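MAU2 chromatid cohesion factor homolog (Saccharomyces cerevisiae, PDB 4XDN) forms a complex with SCC2 that is required for loading cohesin onto chromosomes, and so takes part in sister chromatid cohesion. Local coordinates at residues 56-60 / 367-371; 384-389 / 409-415; 417-422 / 434-438. All blocks are in the same frame, centred on the assembly; numbering follows the deposited sequence.

Contact 1 of 3, residues 56-60 / 367-371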
ATOM      1  N   LEU A  56      -5.757 -30.676  -0.322  1.00 37.78           N
ATOM      2  CA  LEU A  56      -4.660 -30.057  -1.054  1.00 36.66           C
ATOM      3  C   LEU A  56      -4.029 -31.065  -2.009  1.00 36.52           C
ATOM      4  O   LEU A  56      -3.641 -30.719  -3.125  1.00 36.34           O
ATOM      5  CB  LEU A  56      -3.612 -29.512  -0.081  1.00 37.00           C
ATOM      6  CG  LEU A  56      -2.613 -28.485  -0.616  1.00 40.16           C
ATOM      7  CD1 LEU A  56      -3.313 -27.200  -1.052  1.00 36.98           C
ATOM      8  CD2 LEU A  56      -1.563 -28.188   0.444  1.00 43.19           C
ATOM      9  N   LYS A  57      -3.936 -32.315  -1.561  1.00 37.50           N
ATOM     10  CA  LYS A  57      -3.406 -33.395  -2.385  1.00 39.69           C
ATOM     11  C   LYS A  57      -4.324 -33.680  -3.565  1.00 36.60           C
ATOM     12  O   LYS A  57      -3.863 -33.932  -4.677  1.00 36.83           O
ATOM     13  CB  LYS A  57      -3.223 -34.664  -1.552  1.00 44.92           C
ATOM     14  CG  LYS A  57      -2.059 -34.598  -0.579  1.00 51.04           C
ATOM     15  CD  LYS A  57      -1.963 -35.857   0.264  1.00 55.76           C
ATOM     16  CE  LYS A  57      -1.524 -37.050  -0.580  1.00 59.26           C
ATOM     17  NZ  LYS A  57      -1.389 -38.287   0.257  1.00 64.16           N
ATOM     18  N   GLN A  58      -5.628 -33.636  -3.316  1.00 36.51           N
ATOM     19  CA  GLN A  58      -6.612 -33.874  -4.363  1.00 37.46           C
ATOM     20  C   GLN A  58      -6.618 -32.739  -5.378  1.00 32.47           C
ATOM     21  O   GLN A  58      -6.700 -32.978  -6.583  1.00 28.15           O
ATOM     22  CB  GLN A  58      -8.008 -34.038  -3.762  1.00 42.71           C
ATOM     23  CG  GLN A  58      -8.136 -35.212  -2.810  1.00 50.37           C
ATOM     24  CD  GLN A  58      -9.358 -36.056  -3.092  1.00 57.22           C
ATOM     25  OE1 GLN A  58      -9.521 -36.587  -4.193  1.00 60.02           O
ATOM     26  NE2 GLN A  58     -10.232 -36.180  -2.100  1.00 58.69           N
ATOM     27  N   TYR A  59      -6.536 -31.507  -4.887  1.00 29.56           N
ATOM     28  CA  TYR A  59      -6.519 -30.343  -5.761  1.00 29.79           C
ATOM     29  C   TYR A  59      -5.334 -30.402  -6.716  1.00 27.88           C
ATOM     30  O   TYR A  59      -5.487 -30.218  -7.920  1.00 27.70           O
ATOM     31  CB  TYR A  59      -6.462 -29.049  -4.948  1.00 30.28           C
ATOM     32  CG  TYR A  59      -6.232 -27.817  -5.796  1.00 29.12           C
ATOM     33  CD1 TYR A  59      -7.293 -27.156  -6.400  1.00 28.96           C
ATOM     34  CD2 TYR A  59      -4.952 -27.316  -5.995  1.00 28.89           C
ATOM     35  CE1 TYR A  59      -7.087 -26.032  -7.177  1.00 27.31           C
ATOM     36  CE2 TYR A  59      -4.736 -26.193  -6.772  1.00 25.13           C
ATOM     37  CZ  TYR A  59      -5.807 -25.555  -7.359  1.00 26.54           C
ATOM     38  OH  TYR A  59      -5.594 -24.435  -8.133  1.00 30.37           O
ATOM     39  N   TYR A  60      -4.153 -30.659  -6.169  1.00 23.35           N
ATOM     40  CA  TYR A  60      -2.946 -30.713  -6.977  1.00 24.18           C
ATOM     41  C   TYR A  60      -2.844 -32.042  -7.721  1.00 26.95           C
ATOM     42  O   TYR A  60      -2.142 -32.145  -8.725  1.00 29.85           O
ATOM     43  CB  TYR A  60      -1.712 -30.481  -6.101  1.00 24.38           C
ATOM     44  CG  TYR A  60      -1.429 -29.020  -5.820  1.00 26.46           C
ATOM     45  CD1 TYR A  60      -1.526 -28.068  -6.826  1.00 28.72           C
ATOM     46  CD2 TYR A  60      -1.066 -28.591  -4.549  1.00 28.85           C
ATOM     47  CE1 TYR A  60      -1.273 -26.738  -6.582  1.00 27.93           C
ATOM     48  CE2 TYR A  60      -0.810 -27.256  -4.294  1.00 27.81           C
ATOM     49  CZ  TYR A  60      -0.915 -26.334  -5.318  1.00 26.43           C
ATOM     50  OH  TYR A  60      -0.661 -25.003  -5.087  1.00 27.33           O
ATOM     51  N   VAL A 367     -10.651 -19.883 -10.814  1.00 34.53           N
ATOM     52  CA  VAL A 367      -9.304 -19.372 -10.615  1.00 31.80           C
ATOM     53  C   VAL A 367      -8.517 -20.316  -9.726  1.00 30.81           C
ATOM     54  O   VAL A 367      -9.092 -21.106  -8.977  1.00 33.21           O
ATOM     55  CB  VAL A 367      -9.323 -17.971  -9.986  1.00 31.23           C
ATOM     56  CG1 VAL A 367      -9.899 -16.966 -10.964  1.00 32.18           C
ATOM     57  CG2 VAL A 367     -10.122 -17.978  -8.682  1.00 30.32           C
ATOM     58  N   SER A 368      -7.197 -20.227  -9.818  1.00 29.05           N
ATOM     59  CA  SER A 368      -6.321 -21.069  -9.024  1.00 27.76           C
ATOM     60  C   SER A 368      -6.615 -20.923  -7.539  1.00 30.52           C
ATOM     61  O   SER A 368      -6.991 -19.845  -7.069  1.00 29.11           O
ATOM     62  CB  SER A 368      -4.858 -20.720  -9.298  1.00 25.28           C
ATOM     63  OG  SER A 368      -3.990 -21.545  -8.547  1.00 27.89           O
ATOM     64  N   MET A 369      -6.462 -22.020  -6.806  1.00 32.43           N
ATOM     65  CA  MET A 369      -6.499 -21.970  -5.354  1.00 31.32           C
ATOM     66  C   MET A 369      -5.506 -20.920  -4.867  1.00 28.67           C
ATOM     67  O   MET A 369      -5.753 -20.219  -3.888  1.00 26.05           O
ATOM     68  CB  MET A 369      -6.165 -23.341  -4.766  1.00 32.19           C
ATOM     69  CG  MET A 369      -6.030 -23.375  -3.243  1.00 31.43           C
ATOM     70  SD  MET A 369      -5.084 -24.802  -2.686  1.00 43.19           S
ATOM     71  CE  MET A 369      -3.442 -24.359  -3.255  1.00 34.33           C
ATOM     72  N   ASN A 370      -4.382 -20.814  -5.568  1.00 25.58           N
ATOM     73  CA  ASN A 370      -3.320 -19.899  -5.177  1.00 26.92           C
ATOM     74  C   ASN A 370      -3.703 -18.434  -5.385  1.00 28.52           C
ATOM     75  O   ASN A 370      -3.175 -17.551  -4.712  1.00 28.57           O
ATOM     76  CB  ASN A 370      -2.043 -20.231  -5.946  1.00 26.60           C
ATOM     77  CG  ASN A 370      -1.506 -21.611  -5.607  1.00 29.45           C
ATOM     78  OD1 ASN A 370      -1.056 -21.855  -4.486  1.00 31.40           O
ATOM     79  ND2 ASN A 370      -1.547 -22.519  -6.576  1.00 31.01           N
ATOM     80  N   GLU A 371      -4.621 -18.177  -6.310  1.00 28.84           N
ATOM     81  CA  GLU A 371      -5.176 -16.838  -6.467  1.00 29.68           C
ATOM     82  C   GLU A 371      -6.047 -16.506  -5.261  1.00 29.48           C
ATOM     83  O   GLU A 371      -5.963 -15.411  -4.706  1.00 25.65           O
ATOM     84  CB  GLU A 371      -5.984 -16.723  -7.762  1.00 36.17           C
ATOM     85  CG  GLU A 371      -6.767 -15.417  -7.906  1.00 45.99           C
ATOM     86  CD  GLU A 371      -5.889 -14.178  -7.806  1.00 55.74           C
ATOM     87  OE1 GLU A 371      -4.695 -14.254  -8.170  1.00 59.72           O
ATOM     88  OE2 GLU A 371      -6.396 -13.124  -7.361  1.00 59.03           O
TER
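Y59 reaches from helix 53-76 to the first turn of helix 369-398 and meets M369 with both its hydroxyl and its ring. The hydroxyl accepts the backbone N-H of M369 in a nearly straight bond, 2.9 Å from M369 N to Y59 OH and 166° at the hydrogen. Over the ring face lies M369 CB, 3.8 Å from the Y59 centroid, in a CH-pi contact. Further along the same side chain, M369 SD stands above the ring, 4.4 Å from the Y59 centroid, which makes a Met-aromatic pair. SD also abuts L56 CD1 at 3.4 Å. A bend at the end of the methionine chain (chi3 70°) turns its methyl toward Y60, where CE lies 3.4 Å from Y60 OH. That hydroxyl accepts N370 ND2 at 3.0 Å, from a donor whose amide plane contains the oxygen. The contact thus joins an early helix of this predominantly helical protein to one that starts some 300 residues later in the chain. S368 caps the start of the later helix: its OG accepts N370 N at 3.1 Å and, more obliquely, N370 ND2 at 3.3 Å. Behind this shell, the carboxylate of E98 on helix 81-98 bonds to both Y59 OH and S368 OG, tying the tyrosine to the cap, while I46 and A47 pack on Y59, and I50 on L56 and M369. Y60 OH has its strongest partner on the chain of another protein, a backbone group, and an aromatic side chain of that chain meets the Y60 ring.

Contact 2 of 3, residues 384-389 / 409-415. With SO4 (sulfate ion), chain C.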
ATOM      1  N   GLU A 384      -5.238  -6.821   9.949  1.00 33.60           N
ATOM      2  CA  GLU A 384      -4.090  -6.300  10.679  1.00 35.94           C
ATOM      3  C   GLU A 384      -4.113  -4.774  10.721  1.00 34.88           C
ATOM      4  O   GLU A 384      -3.684  -4.171  11.705  1.00 32.83           O
ATOM      5  CB  GLU A 384      -2.789  -6.800  10.051  1.00 40.18           C
ATOM      6  CG  GLU A 384      -2.522  -8.274  10.311  1.00 44.93           C
ATOM      7  CD  GLU A 384      -1.375  -8.820   9.484  1.00 49.77           C
ATOM      8  OE1 GLU A 384      -0.737  -8.036   8.748  1.00 51.65           O
ATOM      9  OE2 GLU A 384      -1.112 -10.038   9.566  1.00 52.75           O
ATOM     10  N   PHE A 385      -4.619  -4.152   9.659  1.00 34.58           N
ATOM     11  CA  PHE A 385      -4.772  -2.701   9.631  1.00 31.92           C
ATOM     12  C   PHE A 385      -5.811  -2.248  10.655  1.00 32.96           C
ATOM     13  O   PHE A 385      -5.629  -1.231  11.323  1.00 32.62           O
ATOM     14  CB  PHE A 385      -5.175  -2.216   8.236  1.00 28.69           C
ATOM     15  CG  PHE A 385      -4.024  -2.098   7.271  1.00 28.93           C
ATOM     16  CD1 PHE A 385      -2.979  -1.224   7.518  1.00 29.63           C
ATOM     17  CD2 PHE A 385      -4.002  -2.844   6.103  1.00 28.74           C
ATOM     18  CE1 PHE A 385      -1.926  -1.110   6.627  1.00 31.69           C
ATOM     19  CE2 PHE A 385      -2.951  -2.733   5.207  1.00 28.85           C
ATOM     20  CZ  PHE A 385      -1.913  -1.865   5.470  1.00 29.62           C
ATOM     21  N   CYS A 386      -6.895  -3.009  10.776  1.00 32.76           N
ATOM     22  CA  CYS A 386      -7.970  -2.673  11.703  1.00 33.96           C
ATOM     23  C   CYS A 386      -7.476  -2.656  13.144  1.00 36.44           C
ATOM     24  O   CYS A 386      -7.789  -1.740  13.903  1.00 37.17           O
ATOM     25  CB  CYS A 386      -9.129  -3.663  11.568  1.00 34.91           C
ATOM     26  SG  CYS A 386     -10.097  -3.496  10.046  1.00 32.45           S
ATOM     27  N   GLU A 387      -6.679  -3.638  13.497  1.00 36.29           N
ATOM     28  CA  GLU A 387      -6.127  -3.752  14.815  1.00 38.55           C
ATOM     29  C   GLU A 387      -5.110  -2.687  15.070  1.00 36.71           C
ATOM     30  O   GLU A 387      -5.023  -2.145  16.119  1.00 35.08           O
ATOM     31  CB  GLU A 387      -5.424  -5.089  15.003  1.00 42.52           C
ATOM     32  CG  GLU A 387      -6.308  -6.285  15.195  1.00 48.28           C
ATOM     33  CD  GLU A 387      -7.067  -6.287  16.496  1.00 54.61           C
ATOM     34  OE1 GLU A 387      -6.748  -5.470  17.383  1.00 56.20           O
ATOM     35  OE2 GLU A 387      -7.988  -7.114  16.618  1.00 59.07           O
ATOM     36  N   PHE A 388      -4.307  -2.430  14.084  1.00 33.28           N
ATOM     37  CA  PHE A 388      -3.238  -1.445  14.223  1.00 31.80           C
ATOM     38  C   PHE A 388      -3.805  -0.054  14.487  1.00 32.54           C
ATOM     39  O   PHE A 388      -3.357   0.644  15.394  1.00 31.59           O
ATOM     40  CB  PHE A 388      -2.353  -1.409  12.975  1.00 30.71           C
ATOM     41  CG  PHE A 388      -1.385  -0.257  12.959  1.00 27.98           C
ATOM     42  CD1 PHE A 388      -0.213  -0.310  13.695  1.00 27.83           C
ATOM     43  CD2 PHE A 388      -1.651   0.881  12.218  1.00 27.11           C
ATOM     44  CE1 PHE A 388       0.677   0.747  13.691  1.00 27.06           C
ATOM     45  CE2 PHE A 388      -0.764   1.944  12.209  1.00 28.07           C
ATOM     46  CZ  PHE A 388       0.401   1.876  12.946  1.00 27.44           C
ATOM     47  N   TYR A 389      -4.789   0.345  13.689  1.00 32.31           N
ATOM     48  CA  TYR A 389      -5.368   1.676  13.813  1.00 32.98           C
ATOM     49  C   TYR A 389      -6.266   1.790  15.040  1.00 34.34           C
ATOM     50  O   TYR A 389      -6.511   2.890  15.528  1.00 32.69           O
ATOM     51  CB  TYR A 389      -6.150   2.040  12.549  1.00 31.43           C
ATOM     52  CG  TYR A 389      -5.256   2.408  11.387  1.00 29.23           C
ATOM     53  CD1 TYR A 389      -4.466   3.551  11.431  1.00 29.48           C
ATOM     54  CD2 TYR A 389      -5.198   1.614  10.247  1.00 26.48           C
ATOM     55  CE1 TYR A 389      -3.642   3.892  10.375  1.00 28.70           C
ATOM     56  CE2 TYR A 389      -4.376   1.951   9.184  1.00 28.39           C
ATOM     57  CZ  TYR A 389      -3.601   3.092   9.255  1.00 29.31           C
ATOM     58  OH  TYR A 389      -2.780   3.435   8.206  1.00 32.47           O
ATOM     59  N   LEU A 409      -0.341  -6.949  15.144  1.00 80.34           N
ATOM     60  CA  LEU A 409      -0.650  -6.090  14.009  1.00 76.57           C
ATOM     61  C   LEU A 409       0.449  -6.248  12.947  1.00 74.31           C
ATOM     62  O   LEU A 409       0.398  -7.184  12.148  1.00 75.45           O
ATOM     63  CB  LEU A 409      -0.817  -4.620  14.451  1.00 74.03           C
ATOM     64  CG  LEU A 409      -0.661  -4.205  15.926  1.00 72.39           C
ATOM     65  CD1 LEU A 409      -1.747  -4.832  16.811  1.00 72.90           C
ATOM     66  CD2 LEU A 409       0.739  -4.485  16.486  1.00 72.86           C
ATOM     67  N   GLY A 410       1.448  -5.368  12.960  1.00 70.87           N
ATOM     68  CA  GLY A 410       2.491  -5.364  11.948  1.00 68.39           C
ATOM     69  C   GLY A 410       1.997  -5.507  10.517  1.00 64.80           C
ATOM     70  O   GLY A 410       2.512  -6.342   9.773  1.00 67.96           O
ATOM     71  N   PRO A 411       0.998  -4.701  10.119  1.00 58.02           N
ATOM     72  CA  PRO A 411       0.533  -4.776   8.731  1.00 54.92           C
ATOM     73  C   PRO A 411       1.551  -4.196   7.754  1.00 52.57           C
ATOM     74  O   PRO A 411       1.619  -4.637   6.607  1.00 51.41           O
ATOM     75  CB  PRO A 411      -0.752  -3.945   8.745  1.00 53.22           C
ATOM     76  CG  PRO A 411      -0.556  -2.975   9.843  1.00 52.65           C
ATOM     77  CD  PRO A 411       0.258  -3.684  10.889  1.00 54.90           C
ATOM     78  N   SER A 412       2.324  -3.217   8.216  1.00 50.85           N
ATOM     79  CA  SER A 412       3.372  -2.600   7.412  1.00 50.80           C
ATOM     80  C   SER A 412       4.716  -2.710   8.128  1.00 49.36           C
ATOM     81  O   SER A 412       4.756  -2.889   9.345  1.00 47.53           O
ATOM     82  CB  SER A 412       3.045  -1.135   7.128  1.00 52.41           C
ATOM     83  OG  SER A 412       1.841  -1.013   6.390  1.00 54.23           O
ATOM     84  N   PRO A 413       5.824  -2.607   7.375  1.00 50.13           N
ATOM     85  CA  PRO A 413       7.156  -2.706   7.986  1.00 50.65           C
ATOM     86  C   PRO A 413       7.444  -1.593   8.990  1.00 48.75           C
ATOM     87  O   PRO A 413       7.349  -0.413   8.651  1.00 48.24           O
ATOM     88  CB  PRO A 413       8.103  -2.603   6.783  1.00 51.93           C
ATOM     89  CG  PRO A 413       7.285  -2.999   5.611  1.00 52.86           C
ATOM     90  CD  PRO A 413       5.903  -2.517   5.906  1.00 51.43           C
ATOM     91  N   GLY A 414       7.792  -1.975  10.216  1.00 48.35           N
ATOM     92  CA  GLY A 414       8.201  -1.019  11.230  1.00 46.78           C
ATOM     93  C   GLY A 414       7.091  -0.547  12.152  1.00 43.80           C
ATOM     94  O   GLY A 414       7.345   0.215  13.082  1.00 41.01           O
ATOM     95  N   TYR A 415       5.866  -0.998  11.906  1.00 43.31           N
ATOM     96  CA  TYR A 415       4.721  -0.554  12.699  1.00 43.02           C
ATOM     97  C   TYR A 415       4.783  -1.053  14.143  1.00 42.89           C
ATOM     98  O   TYR A 415       4.483  -0.305  15.074  1.00 42.34           O
ATOM     99  CB  TYR A 415       3.409  -1.013  12.050  1.00 43.93           C
ATOM    100  CG  TYR A 415       2.856  -0.069  10.998  1.00 44.23           C
ATOM    101  CD1 TYR A 415       3.645   0.927  10.434  1.00 44.31           C
ATOM    102  CD2 TYR A 415       1.535  -0.171  10.579  1.00 44.15           C
ATOM    103  CE1 TYR A 415       3.135   1.789   9.478  1.00 43.22           C
ATOM    104  CE2 TYR A 415       1.017   0.688   9.624  1.00 43.87           C
ATOM    105  CZ  TYR A 415       1.821   1.665   9.077  1.00 42.10           C
ATOM    106  OH  TYR A 415       1.309   2.519   8.126  1.00 39.07           O
TER
HETATM  107  S   SO4 C 701       7.618  -4.650  12.511  1.00 48.99           S
HETATM  108  O1  SO4 C 701       6.167  -4.677  12.328  1.00 48.42           O
HETATM  109  O2  SO4 C 701       8.063  -5.910  13.098  1.00 50.20           O
HETATM  110  O3  SO4 C 701       8.267  -4.454  11.216  1.00 47.22           O
HETATM  111  O4  SO4 C 701       7.972  -3.557  13.408  1.00 47.24           O
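E384 and the poorly ordered L409 bring helix 369-398 and the irregular loop 409-415 within about 4.8 Å of each other, CA to CA, and from there the loop runs on to a type II turn, S412 to Y415, that leads into helix 415-426. The F388 and Y415 rings form an offset stack, their centroids 4.1 Å apart and their planes 18° from parallel. F388 CG stands anti to its own amide nitrogen (chi1 170°), which swings the ring out to the loop. Y415 CD2 sits above the centre of that ring, and the other face of Y415 is covered by CB of S412, so the tyrosine is sandwiched. Beside the stack, P411 wedges between two phenylalanines: its CB lies over a face of the F385 ring, 3.8 Å from the centroid, while P411 CG touches F388 CB at 3.9 Å. The extended E384 chain runs alongside the loop, with its CB 3.7 Å from P411 CB and its OE1 3.5 Å from P411 CA. At the far end of the loop the positive phi of G414 suits the third place of the turn, and its N-H bonds to O3 of a sulfate, 2.7 Å from G414 N. This ion, probably from the crystallisation liquor, also accepts V416 N and R417 NE. Helix and loop therefore cohere by ring stacking, CH-pi and apolar contact, without a hydrogen bond between the two segments; the hydroxyls of S412 and Y389 find their partners on the backbone of another protein's chain instead.

Contact 3 of 3, residues 417-422 / 434-438. With SO4 (sulfate ion), chain C.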
ATOM      1  N   ARG A 417       7.462  -2.078  16.015  1.00 44.38           N
ATOM      2  CA  ARG A 417       8.546  -1.486  16.793  1.00 46.03           C
ATOM      3  C   ARG A 417       8.420   0.036  16.878  1.00 43.16           C
ATOM      4  O   ARG A 417       9.070   0.668  17.710  1.00 41.72           O
ATOM      5  CB  ARG A 417       9.912  -1.884  16.216  1.00 49.80           C
ATOM      6  CG  ARG A 417      10.095  -1.657  14.727  1.00 51.20           C
ATOM      7  CD  ARG A 417      11.016  -2.715  14.119  1.00 52.67           C
ATOM      8  NE  ARG A 417      10.786  -2.884  12.684  1.00 51.81           N
ATOM      9  CZ  ARG A 417      11.739  -2.970  11.758  1.00 54.09           C
ATOM     10  NH1 ARG A 417      13.024  -2.905  12.086  1.00 54.50           N
ATOM     11  NH2 ARG A 417      11.400  -3.121  10.485  1.00 56.96           N
ATOM     12  N   LEU A 418       7.577   0.622  16.031  1.00 41.53           N
ATOM     13  CA  LEU A 418       7.246   2.034  16.162  1.00 39.29           C
ATOM     14  C   LEU A 418       6.389   2.227  17.406  1.00 38.88           C
ATOM     15  O   LEU A 418       6.666   3.095  18.236  1.00 37.04           O
ATOM     16  CB  LEU A 418       6.511   2.556  14.923  1.00 37.40           C
ATOM     17  CG  LEU A 418       5.956   3.983  15.040  1.00 37.33           C
ATOM     18  CD1 LEU A 418       7.051   4.975  15.417  1.00 36.92           C
ATOM     19  CD2 LEU A 418       5.275   4.416  13.752  1.00 38.09           C
ATOM     20  N   LEU A 419       5.348   1.409  17.528  1.00 38.99           N
ATOM     21  CA  LEU A 419       4.478   1.447  18.698  1.00 40.28           C
ATOM     22  C   LEU A 419       5.259   1.125  19.964  1.00 42.27           C
ATOM     23  O   LEU A 419       4.954   1.640  21.040  1.00 42.56           O
ATOM     24  CB  LEU A 419       3.316   0.466  18.538  1.00 41.71           C
ATOM     25  CG  LEU A 419       2.175   0.912  17.623  1.00 42.44           C
ATOM     26  CD1 LEU A 419       1.208  -0.239  17.393  1.00 43.52           C
ATOM     27  CD2 LEU A 419       1.446   2.119  18.208  1.00 43.76           C
ATOM     28  N   GLN A 420       6.270   0.272  19.831  1.00 43.41           N
ATOM     29  CA  GLN A 420       7.120  -0.080  20.960  1.00 45.87           C
ATOM     30  C   GLN A 420       8.035   1.086  21.329  1.00 44.13           C
ATOM     31  O   GLN A 420       8.281   1.342  22.505  1.00 41.80           O
ATOM     32  CB  GLN A 420       7.946  -1.327  20.638  1.00 50.09           C
ATOM     33  CG  GLN A 420       8.954  -1.710  21.712  1.00 56.68           C
ATOM     34  CD  GLN A 420       8.323  -1.876  23.082  1.00 61.65           C
ATOM     35  OE1 GLN A 420       7.162  -2.273  23.202  1.00 63.74           O
ATOM     36  NE2 GLN A 420       9.085  -1.568  24.125  1.00 62.24           N
ATOM     37  N   ALA A 421       8.532   1.791  20.316  1.00 43.19           N
ATOM     38  CA  ALA A 421       9.401   2.941  20.538  1.00 42.31           C
ATOM     39  C   ALA A 421       8.634   4.062  21.228  1.00 38.34           C
ATOM     40  O   ALA A 421       9.148   4.717  22.136  1.00 39.21           O
ATOM     41  CB  ALA A 421       9.982   3.430  19.222  1.00 42.69           C
ATOM     42  N   MET A 422       7.400   4.278  20.785  1.00 34.80           N
ATOM     43  CA  MET A 422       6.536   5.289  21.373  1.00 35.03           C
ATOM     44  C   MET A 422       6.219   4.937  22.819  1.00 37.79           C
ATOM     45  O   MET A 422       6.074   5.820  23.666  1.00 38.68           O
ATOM     46  CB  MET A 422       5.246   5.425  20.563  1.00 33.20           C
ATOM     47  CG  MET A 422       5.459   5.980  19.166  1.00 31.97           C
ATOM     48  SD  MET A 422       4.056   5.711  18.067  1.00 36.22           S
ATOM     49  CE  MET A 422       2.724   6.433  19.023  1.00 38.23           C
ATOM     50  N   GLU A 434      15.802   3.391  20.035  1.00 55.60           N
ATOM     51  CA  GLU A 434      14.715   2.648  19.399  1.00 53.53           C
ATOM     52  C   GLU A 434      14.338   3.345  18.098  1.00 49.22           C
ATOM     53  O   GLU A 434      14.223   2.712  17.048  1.00 49.44           O
ATOM     54  CB  GLU A 434      13.477   2.542  20.304  1.00 54.48           C
ATOM     55  CG  GLU A 434      13.726   2.589  21.812  1.00 58.92           C
ATOM     56  CD  GLU A 434      14.445   1.370  22.346  1.00 64.40           C
ATOM     57  OE1 GLU A 434      14.162   0.251  21.871  1.00 67.88           O
ATOM     58  OE2 GLU A 434      15.291   1.531  23.251  1.00 65.49           O
ATOM     59  N   TYR A 435      14.144   4.659  18.184  1.00 45.61           N
ATOM     60  CA  TYR A 435      13.801   5.467  17.021  1.00 43.02           C
ATOM     61  C   TYR A 435      14.921   5.451  15.988  1.00 44.50           C
ATOM     62  O   TYR A 435      14.665   5.355  14.790  1.00 43.76           O
ATOM     63  CB  TYR A 435      13.506   6.909  17.439  1.00 40.35           C
ATOM     64  CG  TYR A 435      12.157   7.113  18.094  1.00 39.17           C
ATOM     65  CD1 TYR A 435      11.009   6.540  17.562  1.00 38.47           C
ATOM     66  CD2 TYR A 435      12.030   7.885  19.243  1.00 39.18           C
ATOM     67  CE1 TYR A 435       9.775   6.726  18.155  1.00 35.85           C
ATOM     68  CE2 TYR A 435      10.802   8.074  19.845  1.00 37.69           C
ATOM     69  CZ  TYR A 435       9.677   7.494  19.297  1.00 35.70           C
ATOM     70  OH  TYR A 435       8.448   7.679  19.888  1.00 31.98           O
ATOM     71  N   THR A 436      16.159   5.551  16.464  1.00 47.28           N
ATOM     72  CA  THR A 436      17.318   5.591  15.581  1.00 48.77           C
ATOM     73  C   THR A 436      17.432   4.305  14.770  1.00 50.38           C
ATOM     74  O   THR A 436      17.639   4.348  13.559  1.00 48.66           O
ATOM     75  CB  THR A 436      18.623   5.806  16.371  1.00 50.32           C
ATOM     76  OG1 THR A 436      18.512   6.986  17.175  1.00 50.53           O
ATOM     77  CG2 THR A 436      19.809   5.957  15.424  1.00 52.57           C
ATOM     78  N   ARG A 437      17.298   3.165  15.441  1.00 53.33           N
ATOM     79  CA  ARG A 437      17.387   1.871  14.772  1.00 56.95           C
ATOM     80  C   ARG A 437      16.251   1.685  13.776  1.00 53.03           C
ATOM     81  O   ARG A 437      16.423   1.049  12.739  1.00 54.14           O
ATOM     82  CB  ARG A 437      17.372   0.728  15.792  1.00 62.50           C
ATOM     83  CG  ARG A 437      18.696   0.513  16.510  1.00 69.41           C
ATOM     84  CD  ARG A 437      18.693  -0.778  17.321  1.00 75.25           C
ATOM     85  NE  ARG A 437      17.578  -0.842  18.266  1.00 76.77           N
ATOM     86  CZ  ARG A 437      16.404  -1.420  18.022  1.00 77.43           C
ATOM     87  NH1 ARG A 437      16.161  -2.003  16.853  1.00 78.82           N
ATOM     88  NH2 ARG A 437      15.463  -1.417  18.956  1.00 75.50           N
ATOM     89  N   LEU A 438      15.086   2.239  14.092  1.00 50.42           N
ATOM     90  CA  LEU A 438      13.935   2.108  13.211  1.00 49.09           C
ATOM     91  C   LEU A 438      14.109   2.988  11.979  1.00 49.20           C
ATOM     92  O   LEU A 438      13.738   2.603  10.868  1.00 50.51           O
ATOM     93  CB  LEU A 438      12.645   2.468  13.949  1.00 45.87           C
ATOM     94  CG  LEU A 438      11.352   2.389  13.130  1.00 43.11           C
ATOM     95  CD1 LEU A 438      11.254   1.076  12.381  1.00 44.82           C
ATOM     96  CD2 LEU A 438      10.144   2.569  14.034  1.00 40.27           C
TER
HETATM   97  S   SO4 C 701       7.618  -4.650  12.511  1.00 48.99           S
HETATM   98  O1  SO4 C 701       6.167  -4.677  12.328  1.00 48.42           O
HETATM   99  O2  SO4 C 701       8.063  -5.910  13.098  1.00 50.20           O
HETATM  100  O3  SO4 C 701       8.267  -4.454  11.216  1.00 47.22           O
HETATM  101  O4  SO4 C 701       7.972  -3.557  13.408  1.00 47.24           O
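R417 presents one face of its guanidinium to CD1 of L438, while O4 of a sulfate, probably a crystallisation ion, lies at the edge, in the plane. The Y435 ring meets L418 CD1 at its edge, near the plane, 4.2 Å from Y435 CE1; the methyl of A421 approaches the ring obliquely, 3.5 Å from Y435 CE1. Beyond the ring, the hydroxyl lies close to M422, OH to CG 3.5 Å, but its polar partner is OE1 of Q425, further along helix 415-426. R417 reaches the sulfate because CG stands between the backbone N and the carbonyl carbon (chi1 51°), folding the chain back past the start of its helix. R417 NE and the backbone N-H of R417 each bond to O4, both nitrogens 3.0 Å from that oxygen, while the bonds from NE and NH2 to O3 are weak. The aliphatic part of R417 also packs on L438, CG to CD1 3.8 Å. The other methyl of L438, CD2, touches L418 CB at 3.7 Å. Where the backbones come closest, A421 meets E434, CB to CB 3.8 Å; the small side chain of A421 is consistent with this close approach. Helix 369-398 backs L418 and M422 through W392, while S452 and V448 of helix 446-466 lie behind Y435 and L438. With axes 9.6 Å apart and N-to-C directions at 158°, helices 415-426 and 432-440 form an antiparallel helical hairpin, consistent with an alpha-solenoid-like fold.

Contacts 1 and 2 both use helix 369-398, at its capped start and further along, with centres about 29 Å apart; contact 3 follows on the next two helices, and its centre lies about 14 Å from that of contact 2. Contacts 1 and 3 are buried, contact 2 only partly. Hydrogen bonds join the segments of contact 1 alone, where tyrosine hydroxyls meet a helix start; contact 2 depends on stacked rings and proline, contact 3 on aliphatic groups and one tyrosine ring between antiparallel helices. F388 touches L419, and one sulfate at the beginning of helix 415-426 links contacts 2 and 3. All three lie within reach of the partner protein's chain, contact 3 least.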